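Local coordinates for protein ornithine carbamoyltransferase, anabolic (Campylobacter jejuni subsp. jejuni, PDB 3TPF) that probably transfers the carbamoyl group of carbamoyl phosphate to L-ornithine, yielding L-citrulline and phosphate on the pathway to arginine, at residues Lys3-Leu8 with Pro115-Leu120; Glu122-Thr127 with Cys159-Ile164; Val149-Asp154 with Ile173-Pro178; Asp154-Cys159 with Ile219-Val224. All blocks are in the same frame, centred on the assembly; numbering follows the deposited sequence.

Contact 1. Residues Lys3-Leu8 with Pro115-Leu120; sequences KHFLTL and PVINAL
Asn118 ND2 has two hydrogen-bond partners, Leu6 O and Ser121 OG, and a weak third, Tyr124 O; the one across this contact is Leu6 O, 3.1 Å from ND2. That bond is fairly straight, 161° at the hydrogen, and Leu6 O lies in the amide plane of Asn118. CG stands anti to the backbone N (chi1 174°), on a CB that points at segment 3-8. One buried amide thus ties the N-terminal segment to the loop after the strand.

The backbones run the same way, 16° apart. Phe5 bonds to both neighbours of Ile117: Phe5 N donates to Val116 O at 3.1 Å, and Asn118 N donates to Phe5 O at 2.9 Å. This is a single parallel bridge, and residues 3-8 do not form a regular strand.

The His4 side chain adds a bond beside the bridge: Val116 N donates to ND1 of His4 over 2.9 Å, at the ring edge and in the ring plane. Since ND1 is the acceptor, a neutral ring would carry its proton on NE2.

Apolar contacts fill in between. Leu6 CD2 reaches Val116 CG1 at 3.7 Å, and Phe5 CD2 lies 4.3 Å from Ile117 CG2. Helix 279-302 packs on both Phe5 and Ile117, while helix 102-111 meets His4, Val116 and Asn118.

Within this chain, 116-118 is an outermost strand of a four-stranded parallel sheet. The N-terminal segment thus lines its edge in the alpha/beta carbamoyl phosphate-binding domain.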
loop_
_atom_site.group_PDB
_atom_site.type_symbol
_atom_site.label_atom_id
_atom_site.label_comp_id
_atom_site.label_asym_id
_atom_site.label_seq_id
_atom_site.Cartn_x
_atom_site.Cartn_y
_atom_site.Cartn_z
ATOM N N LYS B 3 -15.284 7.288 -22.889
ATOM C CA LYS B 3 -13.989 7.858 -23.145
ATOM C C LYS B 3 -12.954 7.531 -22.014
ATOM O O LYS B 3 -13.233 7.683 -20.841
ATOM C CB LYS B 3 -14.132 9.352 -23.427
ATOM C CG LYS B 3 -14.711 9.611 -24.836
ATOM C CD LYS B 3 -13.707 10.149 -25.882
ATOM C CE LYS B 3 -13.944 11.614 -26.251
ATOM N NZ LYS B 3 -12.683 12.295 -26.669
ATOM N N HIS B 4 -11.800 7.036 -22.447
ATOM C CA HIS B 4 -10.575 6.981 -21.692
ATOM C C HIS B 4 -9.710 8.259 -21.833
ATOM O O HIS B 4 -9.925 9.091 -22.696
ATOM C CB HIS B 4 -9.753 5.824 -22.204
ATOM C CG HIS B 4 -10.496 4.546 -22.219
ATOM N ND1 HIS B 4 -10.728 3.839 -21.077
ATOM C CD2 HIS B 4 -11.074 3.838 -23.216
ATOM C CE1 HIS B 4 -11.436 2.756 -21.359
ATOM N NE2 HIS B 4 -11.625 2.709 -22.655
ATOM N N PHE B 5 -8.671 8.365 -21.027
ATOM C CA PHE B 5 -7.738 9.495 -21.102
ATOM C C PHE B 5 -6.280 8.936 -21.301
ATOM O O PHE B 5 -5.503 8.827 -20.409
ATOM C CB PHE B 5 -7.868 10.358 -19.852
ATOM C CG PHE B 5 -7.093 11.625 -19.953
ATOM C CD1 PHE B 5 -7.651 12.776 -20.531
ATOM C CD2 PHE B 5 -5.808 11.676 -19.554
ATOM C CE1 PHE B 5 -6.927 13.940 -20.704
ATOM C CE2 PHE B 5 -5.058 12.816 -19.733
ATOM C CZ PHE B 5 -5.602 13.954 -20.338
ATOM N N LEU B 6 -5.963 8.510 -22.471
ATOM C CA LEU B 6 -4.662 7.886 -22.770
ATOM C C LEU B 6 -3.688 8.847 -23.387
ATOM O O LEU B 6 -2.500 8.609 -23.391
ATOM C CB LEU B 6 -4.864 6.723 -23.762
ATOM C CG LEU B 6 -5.924 5.670 -23.302
ATOM C CD1 LEU B 6 -6.015 4.462 -24.204
ATOM C CD2 LEU B 6 -5.640 5.193 -21.900
ATOM N N THR B 7 -4.211 9.858 -24.054
ATOM C CA THR B 7 -3.421 10.924 -24.665
ATOM C C THR B 7 -4.267 12.165 -24.945
ATOM O O THR B 7 -5.437 12.067 -25.287
ATOM C CB THR B 7 -2.791 10.499 -26.009
ATOM O OG1 THR B 7 -2.203 11.657 -26.626
ATOM C CG2 THR B 7 -3.837 9.910 -26.913
ATOM N N LEU B 8 -3.661 13.327 -24.878
ATOM C CA LEU B 8 -4.428 14.513 -25.190
ATOM C C LEU B 8 -4.869 14.577 -26.657
ATOM O O LEU B 8 -5.714 15.401 -27.052
ATOM C CB LEU B 8 -3.622 15.743 -24.814
ATOM C CG LEU B 8 -3.561 15.866 -23.286
ATOM C CD1 LEU B 8 -2.536 16.845 -22.772
ATOM C CD2 LEU B 8 -4.969 16.226 -22.885
ATOM N N PRO B 115 -12.996 3.723 -17.122
ATOM C CA PRO B 115 -12.151 4.586 -17.892
ATOM C C PRO B 115 -10.776 4.422 -17.430
ATOM O O PRO B 115 -10.595 4.433 -16.250
ATOM C CB PRO B 115 -12.607 5.947 -17.492
ATOM C CG PRO B 115 -13.982 5.818 -16.984
ATOM C CD PRO B 115 -14.050 4.467 -16.403
ATOM N N VAL B 116 -9.815 4.251 -18.345
ATOM C CA VAL B 116 -8.387 4.065 -18.042
ATOM C C VAL B 116 -7.623 5.364 -18.261
ATOM O O VAL B 116 -7.842 6.000 -19.251
ATOM C CB VAL B 116 -7.774 3.071 -19.027
ATOM C CG1 VAL B 116 -6.211 3.004 -18.972
ATOM C CG2 VAL B 116 -8.541 1.777 -18.946
ATOM N N ILE B 117 -6.702 5.730 -17.339
ATOM C CA ILE B 117 -5.935 7.006 -17.401
ATOM C C ILE B 117 -4.488 6.803 -17.494
ATOM O O ILE B 117 -3.916 6.037 -16.726
ATOM C CB ILE B 117 -6.114 7.782 -16.146
ATOM C CG1 ILE B 117 -7.546 8.214 -16.007
ATOM C CG2 ILE B 117 -5.212 8.993 -16.188
ATOM C CD1 ILE B 117 -7.776 8.591 -14.627
ATOM N N ASN B 118 -3.865 7.376 -18.506
ATOM C CA ASN B 118 -2.447 7.077 -18.803
ATOM C C ASN B 118 -1.604 7.930 -17.856
ATOM O O ASN B 118 -1.330 9.088 -18.121
ATOM C CB ASN B 118 -2.073 7.463 -20.204
ATOM C CG ASN B 118 -0.526 7.309 -20.507
ATOM O OD1 ASN B 118 0.224 6.832 -19.634
ATOM N ND2 ASN B 118 -0.079 7.640 -21.769
ATOM N N ALA B 119 -1.174 7.361 -16.751
ATOM C CA ALA B 119 -0.324 8.082 -15.805
ATOM C C ALA B 119 1.119 8.204 -16.339
ATOM O O ALA B 119 1.949 8.847 -15.662
ATOM C CB ALA B 119 -0.307 7.354 -14.473
ATOM N N LEU B 120 1.461 7.482 -17.426
ATOM C CA LEU B 120 2.742 7.622 -18.086
ATOM C C LEU B 120 3.112 6.396 -18.951
ATOM O O LEU B 120 3.005 5.287 -18.514
ATOM C CB LEU B 120 3.895 7.875 -17.145
ATOM C CG LEU B 120 5.249 7.986 -17.931
ATOM C CD1 LEU B 120 6.048 9.188 -17.370
ATOM C CD2 LEU B 120 6.031 6.742 -17.859
#

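Contact 2. Residues Glu122-Thr127 with Cys159-Ile164; sequences ELYHPT and CNSWLI
Asn160 ND2 donates to Leu123 O at 2.7 Å, and His125 N donates to Ser161 OG at 2.9 Å: two side chains of helix 157-169 hold the backbone that leads into helix 126-138. The first segment belongs to the carbamoyl phosphate domain and the second to the ornithine domain, so the contact is part of the interface between the two domains of the carbamoyltransferase fold.

Both bonds bend moderately, to 153° at the hydrogen for Asn160 and 151° for His125. Leu123 O is close to the amide plane of Asn160, and it receives ND2 from one side of its carbonyl, with a C=O...N angle of 130°. The CB atoms of Asn160 and Ser161 both point at the other segment, which puts an amide and a hydroxyl one residue apart against Leu123 to His125. Ser161 OG also has a weak bond to Asn157 O in its own helix.

His125 occupies the N-cap of helix 126-138, and His125, Pro126 and Thr127 are predicted to bind carbamoyl phosphate. The bond to His125 N is thus consistent with holding the backbone at the start of that predicted site. The His125 ring leads away from helix 157-169 and packs on Arg289, likewise predicted to bind carbamoyl phosphate.

The apolar packing centres on Tyr124 and Ile164. Ser161 OG sits at the edge of the Tyr124 ring, near its plane and 3.5 Å from Tyr124 CB, while Leu123 CB lies over one face toward the rim. The phenol OH is hydrogen-bonded to Arg9. The Ile164 side chain crosses Tyr124 at about a right angle, its CD1 3.4 Å from Tyr124 CE2.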
loop_
_atom_site.group_PDB
_atom_site.type_symbol
_atom_site.label_atom_id
_atom_site.label_comp_id
_atom_site.label_asym_id
_atom_site.label_seq_id
_atom_site.Cartn_x
_atom_site.Cartn_y
_atom_site.Cartn_z
ATOM N N GLU B 122 5.553 5.183 -22.718
ATOM C CA GLU B 122 6.753 5.591 -23.442
ATOM C C GLU B 122 6.421 6.636 -24.517
ATOM O O GLU B 122 7.285 7.443 -24.922
ATOM C CB GLU B 122 7.543 4.370 -24.022
ATOM C CG GLU B 122 7.077 3.800 -25.366
ATOM C CD GLU B 122 5.779 2.979 -25.279
ATOM O OE1 GLU B 122 5.482 2.201 -26.241
ATOM O OE2 GLU B 122 5.026 3.146 -24.254
ATOM N N LEU B 123 5.180 6.602 -24.982
ATOM C CA LEU B 123 4.732 7.576 -26.003
ATOM C C LEU B 123 4.228 8.922 -25.409
ATOM O O LEU B 123 4.402 9.958 -26.029
ATOM C CB LEU B 123 3.613 7.024 -26.863
ATOM C CG LEU B 123 3.952 5.851 -27.697
ATOM C CD1 LEU B 123 2.694 5.553 -28.459
ATOM C CD2 LEU B 123 5.004 6.074 -28.771
ATOM N N TYR B 124 3.527 8.885 -24.280
ATOM C CA TYR B 124 2.773 10.098 -23.866
ATOM C C TYR B 124 2.741 10.237 -22.354
ATOM O O TYR B 124 2.676 9.262 -21.619
ATOM C CB TYR B 124 1.344 10.088 -24.342
ATOM C CG TYR B 124 1.131 9.857 -25.805
ATOM C CD1 TYR B 124 0.512 8.716 -26.255
ATOM C CD2 TYR B 124 1.464 10.784 -26.712
ATOM C CE1 TYR B 124 0.307 8.479 -27.586
ATOM C CE2 TYR B 124 1.271 10.561 -28.057
ATOM C CZ TYR B 124 0.692 9.404 -28.474
ATOM O OH TYR B 124 0.507 9.158 -29.812
ATOM N N HIS B 125 2.826 11.456 -21.903
ATOM C CA HIS B 125 2.701 11.724 -20.489
ATOM C C HIS B 125 1.706 12.838 -20.234
ATOM O O HIS B 125 2.029 13.846 -19.671
ATOM C CB HIS B 125 4.073 12.002 -19.880
ATOM C CG HIS B 125 4.063 12.022 -18.369
ATOM N ND1 HIS B 125 2.985 11.575 -17.627
ATOM C CD2 HIS B 125 4.965 12.492 -17.471
ATOM C CE1 HIS B 125 3.219 11.776 -16.344
ATOM N NE2 HIS B 125 4.410 12.337 -16.218
ATOM N N PRO B 126 0.462 12.650 -20.657
ATOM C CA PRO B 126 -0.532 13.743 -20.666
ATOM C C PRO B 126 -0.918 14.351 -19.366
ATOM O O PRO B 126 -1.213 15.545 -19.363
ATOM C CB PRO B 126 -1.775 13.077 -21.229
ATOM C CG PRO B 126 -1.605 11.645 -20.846
ATOM C CD PRO B 126 -0.142 11.379 -21.061
ATOM N N THR B 127 -1.019 13.612 -18.293
ATOM C CA THR B 127 -1.413 14.275 -17.001
ATOM C C THR B 127 -0.333 15.324 -16.589
ATOM O O THR B 127 -0.633 16.419 -16.099
ATOM C CB THR B 127 -1.637 13.326 -15.836
ATOM O OG1 THR B 127 -0.447 12.531 -15.662
ATOM C CG2 THR B 127 -2.820 12.440 -16.060
ATOM N N CYS B 159 8.024 15.262 -24.774
ATOM C CA CYS B 159 8.152 16.010 -26.016
ATOM C C CYS B 159 6.944 15.807 -26.890
ATOM O O CYS B 159 6.365 16.748 -27.436
ATOM C CB CYS B 159 9.413 15.541 -26.774
ATOM S SG CYS B 159 9.614 16.308 -28.367
ATOM N N ASN B 160 6.593 14.538 -27.049
ATOM C CA ASN B 160 5.433 14.157 -27.813
ATOM C C ASN B 160 4.174 14.877 -27.298
ATOM O O ASN B 160 3.412 15.466 -28.046
ATOM C CB ASN B 160 5.172 12.680 -27.661
ATOM C CG ASN B 160 6.190 11.835 -28.304
ATOM O OD1 ASN B 160 6.771 12.180 -29.331
ATOM N ND2 ASN B 160 6.350 10.654 -27.754
ATOM N N SER B 161 3.963 14.790 -26.011
ATOM C CA SER B 161 2.766 15.324 -25.446
ATOM C C SER B 161 2.768 16.840 -25.491
ATOM O O SER B 161 1.701 17.458 -25.713
ATOM C CB SER B 161 2.596 14.851 -24.026
ATOM O OG SER B 161 2.348 13.464 -23.993
ATOM N N TRP B 162 3.948 17.471 -25.347
ATOM C CA TRP B 162 3.992 18.957 -25.572
ATOM C C TRP B 162 3.732 19.321 -27.025
ATOM O O TRP B 162 3.039 20.288 -27.326
ATOM C CB TRP B 162 5.237 19.640 -25.023
ATOM C CG TRP B 162 4.917 20.300 -23.671
ATOM C CD1 TRP B 162 5.409 19.932 -22.495
ATOM C CD2 TRP B 162 3.959 21.348 -23.388
ATOM N NE1 TRP B 162 4.817 20.663 -21.485
ATOM C CE2 TRP B 162 3.950 21.549 -22.019
ATOM C CE3 TRP B 162 3.123 22.108 -24.165
ATOM C CZ2 TRP B 162 3.177 22.485 -21.388
ATOM C CZ3 TRP B 162 2.339 23.056 -23.546
ATOM C CH2 TRP B 162 2.359 23.219 -22.156
ATOM N N LEU B 163 4.249 18.503 -27.904
ATOM C CA LEU B 163 4.128 18.812 -29.327
ATOM C C LEU B 163 2.655 18.826 -29.685
ATOM O O LEU B 163 2.132 19.802 -30.223
ATOM C CB LEU B 163 4.904 17.809 -30.211
ATOM C CG LEU B 163 4.681 17.803 -31.716
ATOM C CD1 LEU B 163 4.904 19.210 -32.255
ATOM C CD2 LEU B 163 5.571 16.768 -32.414
ATOM N N ILE B 164 2.011 17.748 -29.282
ATOM C CA ILE B 164 0.581 17.515 -29.483
ATOM C C ILE B 164 -0.297 18.567 -28.883
ATOM O O ILE B 164 -1.222 19.046 -29.522
ATOM C CB ILE B 164 0.178 16.223 -28.761
ATOM C CG1 ILE B 164 0.538 15.051 -29.645
ATOM C CG2 ILE B 164 -1.279 16.193 -28.279
ATOM C CD1 ILE B 164 0.550 13.756 -28.846
#

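Contact 3. Residues Val149-Asp154 with Ile173-Pro178; sequences VAFIGD and ISIAMP
Val149 O accepts from Ser174 N at 2.9 Å, the first of four backbone hydrogen bonds that join these strands in parallel. Phe151 uses both of its backbone polar atoms: its N donates to Ser174 O at 2.8 Å, and its O accepts from Ala176 N at 3.0 Å. Gly153 N closes the series on Ala176 O, also 3.0 Å away and nearly in line with the carbonyl. The strand axes approach to 4.7 Å with 14° between their directions, and the register is unbroken from Val149-Ile173 to Ile152-Ala176.

CA-H...O contacts run between these bonds, as from Ile173 CA to Val149 O.

The side chains separate onto two faces. Val149, Phe151, Ile173 and Ile175 point to one, toward helix 157-169, where Cys159 touches both Phe151 and Ile175. Phe151 CB lies 4.3 Å from Ile175 CG1. On the other face Ile152 CG1 meets Ala176 CB at 4.2 Å, and Ser174 OG is hydrogen-bonded to Ser203 OG, across to strand 201-205.

Past the strand ends the packing involves Met177, a selenomethionine. Its chain bends at chi3, which turns CE back to within 3.6 Å of Asp154 O. Gly153 has phi 160° and psi -153°, backbone angles readily reached by glycine alone, and here the chain leaves the sheet toward the loop before helix 157-169.

Strand 148-152, helix 157-169 and strand 172-176 form a beta-alpha-beta crossover, and the two strands lie next to each other within a five-stranded parallel sheet of order 3-2-1-4-5. This is the Rossmann-like core of the ornithine-binding domain.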
loop_
_atom_site.group_PDB
_atom_site.type_symbol
_atom_site.label_atom_id
_atom_site.label_comp_id
_atom_site.label_asym_id
_atom_site.label_seq_id
_atom_site.Cartn_x
_atom_site.Cartn_y
_atom_site.Cartn_z
ATOM N N VAL B 149 6.088 28.885 -26.143
ATOM C CA VAL B 149 6.810 27.829 -25.409
ATOM C C VAL B 149 7.996 27.199 -26.123
ATOM O O VAL B 149 7.968 26.942 -27.295
ATOM C CB VAL B 149 5.882 26.653 -25.111
ATOM C CG1 VAL B 149 6.694 25.521 -24.530
ATOM C CG2 VAL B 149 4.778 27.092 -24.178
ATOM N N ALA B 150 9.034 26.938 -25.374
ATOM C CA ALA B 150 10.192 26.222 -25.882
ATOM C C ALA B 150 10.319 24.915 -25.163
ATOM O O ALA B 150 10.353 24.878 -23.936
ATOM C CB ALA B 150 11.458 27.021 -25.639
ATOM N N PHE B 151 10.472 23.838 -25.898
ATOM C CA PHE B 151 10.775 22.560 -25.253
ATOM C C PHE B 151 12.160 22.114 -25.618
ATOM O O PHE B 151 12.469 21.972 -26.790
ATOM C CB PHE B 151 9.808 21.470 -25.661
ATOM C CG PHE B 151 10.140 20.147 -25.050
ATOM C CD1 PHE B 151 9.520 19.732 -23.885
ATOM C CD2 PHE B 151 11.111 19.334 -25.607
ATOM C CE1 PHE B 151 9.822 18.532 -23.311
ATOM C CE2 PHE B 151 11.424 18.123 -25.041
ATOM C CZ PHE B 151 10.783 17.724 -23.898
ATOM N N ILE B 152 12.999 21.899 -24.617
ATOM C CA ILE B 152 14.386 21.470 -24.884
ATOM C C ILE B 152 14.707 20.128 -24.259
ATOM O O ILE B 152 14.606 19.969 -23.047
ATOM C CB ILE B 152 15.435 22.436 -24.352
ATOM C CG1 ILE B 152 15.478 23.729 -25.159
ATOM C CG2 ILE B 152 16.770 21.736 -24.480
ATOM C CD1 ILE B 152 14.295 24.642 -24.879
ATOM N N GLY B 153 15.087 19.168 -25.100
ATOM C CA GLY B 153 15.347 17.822 -24.601
ATOM C C GLY B 153 15.328 16.670 -25.567
ATOM O O GLY B 153 15.582 16.836 -26.719
ATOM N N ASP B 154 15.019 15.495 -25.037
ATOM C CA ASP B 154 14.928 14.264 -25.818
ATOM C C ASP B 154 13.636 14.262 -26.667
ATOM O O ASP B 154 12.718 15.046 -26.428
ATOM C CB ASP B 154 14.921 13.038 -24.877
ATOM C CG ASP B 154 15.244 11.714 -25.584
ATOM O OD1 ASP B 154 15.632 11.692 -26.774
ATOM O OD2 ASP B 154 15.054 10.663 -24.932
ATOM N N ILE B 173 5.244 26.939 -30.458
ATOM C CA ILE B 173 6.227 26.094 -29.797
ATOM C C ILE B 173 7.456 25.818 -30.635
ATOM O O ILE B 173 7.364 25.454 -31.808
ATOM C CB ILE B 173 5.618 24.768 -29.346
ATOM C CG1 ILE B 173 6.646 23.981 -28.526
ATOM C CG2 ILE B 173 5.140 23.976 -30.531
ATOM C CD1 ILE B 173 6.102 22.736 -27.869
ATOM N N SER B 174 8.611 26.003 -30.005
ATOM C CA SER B 174 9.917 25.609 -30.595
ATOM C C SER B 174 10.556 24.456 -29.838
ATOM O O SER B 174 10.728 24.524 -28.634
ATOM C CB SER B 174 10.893 26.752 -30.591
ATOM O OG SER B 174 10.539 27.644 -31.621
ATOM N N ILE B 175 10.865 23.393 -30.567
ATOM C CA ILE B 175 11.485 22.220 -29.988
ATOM C C ILE B 175 12.916 22.140 -30.412
ATOM O O ILE B 175 13.232 22.294 -31.597
ATOM C CB ILE B 175 10.794 20.916 -30.407
ATOM C CG1 ILE B 175 9.365 20.904 -29.876
ATOM C CG2 ILE B 175 11.572 19.704 -29.899
ATOM C CD1 ILE B 175 8.597 19.677 -30.285
ATOM N N ALA B 176 13.769 21.854 -29.439
ATOM C CA ALA B 176 15.205 21.689 -29.697
ATOM C C ALA B 176 15.740 20.390 -29.099
ATOM O O ALA B 176 15.521 20.097 -27.946
ATOM C CB ALA B 176 16.008 22.899 -29.222
HETATM N N MSE B 177 16.350 19.584 -29.950
HETATM C CA MSE B 177 16.967 18.312 -29.586
HETATM C C MSE B 177 18.175 18.100 -30.476
HETATM O O MSE B 177 18.300 18.764 -31.479
HETATM C CB MSE B 177 15.968 17.203 -29.817
HETATM C CG MSE B 177 15.413 17.171 -31.250
HETATM SE SE MSE B 177 14.005 15.774 -31.496
HETATM C CE MSE B 177 12.803 15.859 -29.897
ATOM N N PRO B 178 19.052 17.158 -30.145
ATOM C CA PRO B 178 20.244 17.005 -30.932
ATOM C C PRO B 178 20.010 16.600 -32.400
ATOM O O PRO B 178 18.894 16.225 -32.770
ATOM C CB PRO B 178 21.023 15.923 -30.180
ATOM C CG PRO B 178 20.414 15.865 -28.823
ATOM C CD PRO B 178 18.998 16.207 -29.027
#

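Contact 4. Residues Asp154-Cys159 with Ile219-Val224; sequences DSNNMC and ITDTWV
Asn156 ND2 lies 3.0 Å from Asp221 OD2 and donates to it in a weak hydrogen bond, bent to 129° at the hydrogen. The amide and carboxylate planes are turned 53° apart. Met158, a selenomethionine, meets the same oxygen: its CG is 3.4 Å from Asp221 OD2, and the two side chains cross at about a right angle. OD2 therefore has a polar neighbour and an apolar one on this segment.

The second shell positions both groups. Asn156 is the N-cap of helix 157-169. Its CG stands between the backbone N and the carbonyl carbon (chi1 66°). From there OD1 accepts from Cys159 N at 3.0 Å, and ND2 meets Asp221 OD2. The other carboxylate oxygen, Asp221 OD1, accepts a weak bond from Thr222 N over 2.7 Å, and Asp221 also packs against Cys261. Farther out, the Trp223 ring stacks on Phe239, and Asn157 ND2 is hydrogen-bonded to Ser121 O.

Asn157 and Asp221 are predicted to bind ornithine, and Cys261 carbamoyl phosphate. One amide thus links the helix start to a probable substrate-binding carboxylate. With both of its hydrogen bonds described here weak, that carboxylate is probably held by several modest contacts rather than by one strong bond.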
loop_
_atom_site.group_PDB
_atom_site.type_symbol
_atom_site.label_atom_id
_atom_site.label_comp_id
_atom_site.label_asym_id
_atom_site.label_seq_id
_atom_site.Cartn_x
_atom_site.Cartn_y
_atom_site.Cartn_z
ATOM N N ASP B 154 15.019 15.495 -25.037
ATOM C CA ASP B 154 14.928 14.264 -25.818
ATOM C C ASP B 154 13.636 14.262 -26.667
ATOM O O ASP B 154 12.718 15.046 -26.428
ATOM C CB ASP B 154 14.921 13.038 -24.877
ATOM C CG ASP B 154 15.244 11.714 -25.584
ATOM O OD1 ASP B 154 15.632 11.692 -26.774
ATOM O OD2 ASP B 154 15.054 10.663 -24.932
ATOM N N SER B 155 13.596 13.383 -27.663
ATOM C CA SER B 155 12.330 13.044 -28.357
ATOM C C SER B 155 11.527 11.998 -27.554
ATOM O O SER B 155 11.060 10.974 -28.086
ATOM C CB SER B 155 12.570 12.578 -29.791
ATOM O OG SER B 155 12.767 11.155 -29.816
ATOM N N ASN B 156 11.360 12.275 -26.274
ATOM C CA ASN B 156 10.704 11.344 -25.357
ATOM C C ASN B 156 9.176 11.571 -25.276
ATOM O O ASN B 156 8.610 12.353 -26.045
ATOM C CB ASN B 156 11.314 11.474 -23.958
ATOM C CG ASN B 156 11.031 12.817 -23.321
ATOM O OD1 ASN B 156 10.367 13.644 -23.908
ATOM N ND2 ASN B 156 11.549 13.044 -22.150
ATOM N N ASN B 157 8.530 10.867 -24.367
ATOM C CA ASN B 157 7.062 11.051 -24.126
ATOM C C ASN B 157 6.623 12.494 -23.866
ATOM O O ASN B 157 5.631 12.959 -24.404
ATOM C CB ASN B 157 6.532 10.152 -22.976
ATOM C CG ASN B 157 7.298 10.315 -21.694
ATOM O OD1 ASN B 157 8.113 11.245 -21.539
ATOM N ND2 ASN B 157 7.074 9.391 -20.779
HETATM N N MSE B 158 7.391 13.189 -23.042
HETATM C CA MSE B 158 7.096 14.601 -22.655
HETATM C C MSE B 158 7.095 15.527 -23.864
HETATM O O MSE B 158 6.254 16.444 -23.993
HETATM C CB MSE B 158 8.156 15.138 -21.699
HETATM C CG MSE B 158 7.822 14.814 -20.269
HETATM SE SE MSE B 158 6.130 15.630 -19.700
HETATM C CE MSE B 158 6.569 17.560 -19.915
ATOM N N CYS B 159 8.024 15.262 -24.774
ATOM C CA CYS B 159 8.152 16.010 -26.016
ATOM C C CYS B 159 6.944 15.807 -26.890
ATOM O O CYS B 159 6.365 16.748 -27.436
ATOM C CB CYS B 159 9.413 15.541 -26.774
ATOM S SG CYS B 159 9.614 16.308 -28.367
ATOM N N ILE B 219 10.812 24.667 -21.119
ATOM C CA ILE B 219 10.527 23.360 -20.538
ATOM C C ILE B 219 11.637 22.418 -20.849
ATOM O O ILE B 219 12.046 22.307 -22.005
ATOM C CB ILE B 219 9.261 22.755 -21.138
ATOM C CG1 ILE B 219 8.072 23.741 -20.934
ATOM C CG2 ILE B 219 9.066 21.363 -20.577
ATOM C CD1 ILE B 219 6.737 23.179 -21.344
ATOM N N THR B 220 12.103 21.707 -19.840
ATOM C CA THR B 220 13.125 20.733 -20.085
ATOM C C THR B 220 12.846 19.503 -19.294
ATOM O O THR B 220 11.935 19.459 -18.474
ATOM C CB THR B 220 14.510 21.273 -19.761
ATOM O OG1 THR B 220 15.494 20.425 -20.345
ATOM C CG2 THR B 220 14.723 21.352 -18.310
ATOM N N ASP B 221 13.624 18.475 -19.558
ATOM C CA ASP B 221 13.426 17.172 -18.916
ATOM C C ASP B 221 14.702 16.355 -18.940
ATOM O O ASP B 221 15.637 16.632 -19.720
ATOM C CB ASP B 221 12.321 16.405 -19.646
ATOM C CG ASP B 221 11.818 15.160 -18.877
ATOM O OD1 ASP B 221 12.124 14.975 -17.660
ATOM O OD2 ASP B 221 11.091 14.366 -19.512
ATOM N N THR B 222 14.739 15.329 -18.107
ATOM C CA THR B 222 15.906 14.431 -18.046
ATOM C C THR B 222 16.212 13.902 -19.421
ATOM O O THR B 222 15.338 13.729 -20.245
ATOM C CB THR B 222 15.652 13.192 -17.172
ATOM O OG1 THR B 222 14.994 12.227 -17.960
ATOM C CG2 THR B 222 14.695 13.492 -15.982
ATOM N N TRP B 223 17.462 13.605 -19.647
ATOM C CA TRP B 223 17.903 13.130 -20.972
ATOM C C TRP B 223 17.924 11.631 -21.056
ATOM O O TRP B 223 17.623 11.018 -22.071
ATOM C CB TRP B 223 19.305 13.605 -21.233
ATOM C CG TRP B 223 19.465 15.073 -21.321
ATOM C CD1 TRP B 223 18.569 15.985 -21.759
ATOM C CD2 TRP B 223 20.636 15.786 -21.015
ATOM N NE1 TRP B 223 19.090 17.237 -21.713
ATOM C CE2 TRP B 223 20.379 17.140 -21.276
ATOM C CE3 TRP B 223 21.903 15.413 -20.555
ATOM C CZ2 TRP B 223 21.352 18.134 -21.101
ATOM C CZ3 TRP B 223 22.864 16.398 -20.357
ATOM C CH2 TRP B 223 22.586 17.741 -20.635
ATOM N N VAL B 224 18.367 11.051 -19.962
ATOM C CA VAL B 224 18.319 9.627 -19.790
ATOM C C VAL B 224 16.895 9.307 -19.345
ATOM O O VAL B 224 16.540 9.390 -18.164
ATOM C CB VAL B 224 19.413 9.198 -18.822
ATOM C CG1 VAL B 224 19.256 7.722 -18.494
ATOM C CG2 VAL B 224 20.727 9.552 -19.478
#

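Overall arrangement
All four contacts are largely buried, but their chemistry follows their place in the fold. Contacts 1 and 3 both join neighbouring parallel segments, one in each domain: contact 3 is a regular ladder inside a sheet, contact 1 a single bridge at a sheet edge, supplemented by side chains. Contact 2, whose centre is nearest the middle of the chain, spans the two domains and relies on helix side chains gripping backbone. Contact 4 works side chain to side chain within the predicted ornithine site. Contacts 2 and 4 share Cys159 and helix 157-169; contacts 3 and 4 share Asp154 and reach the same sheet. Contacts 1 and 3 do not touch, lying about 24 Å apart between centres.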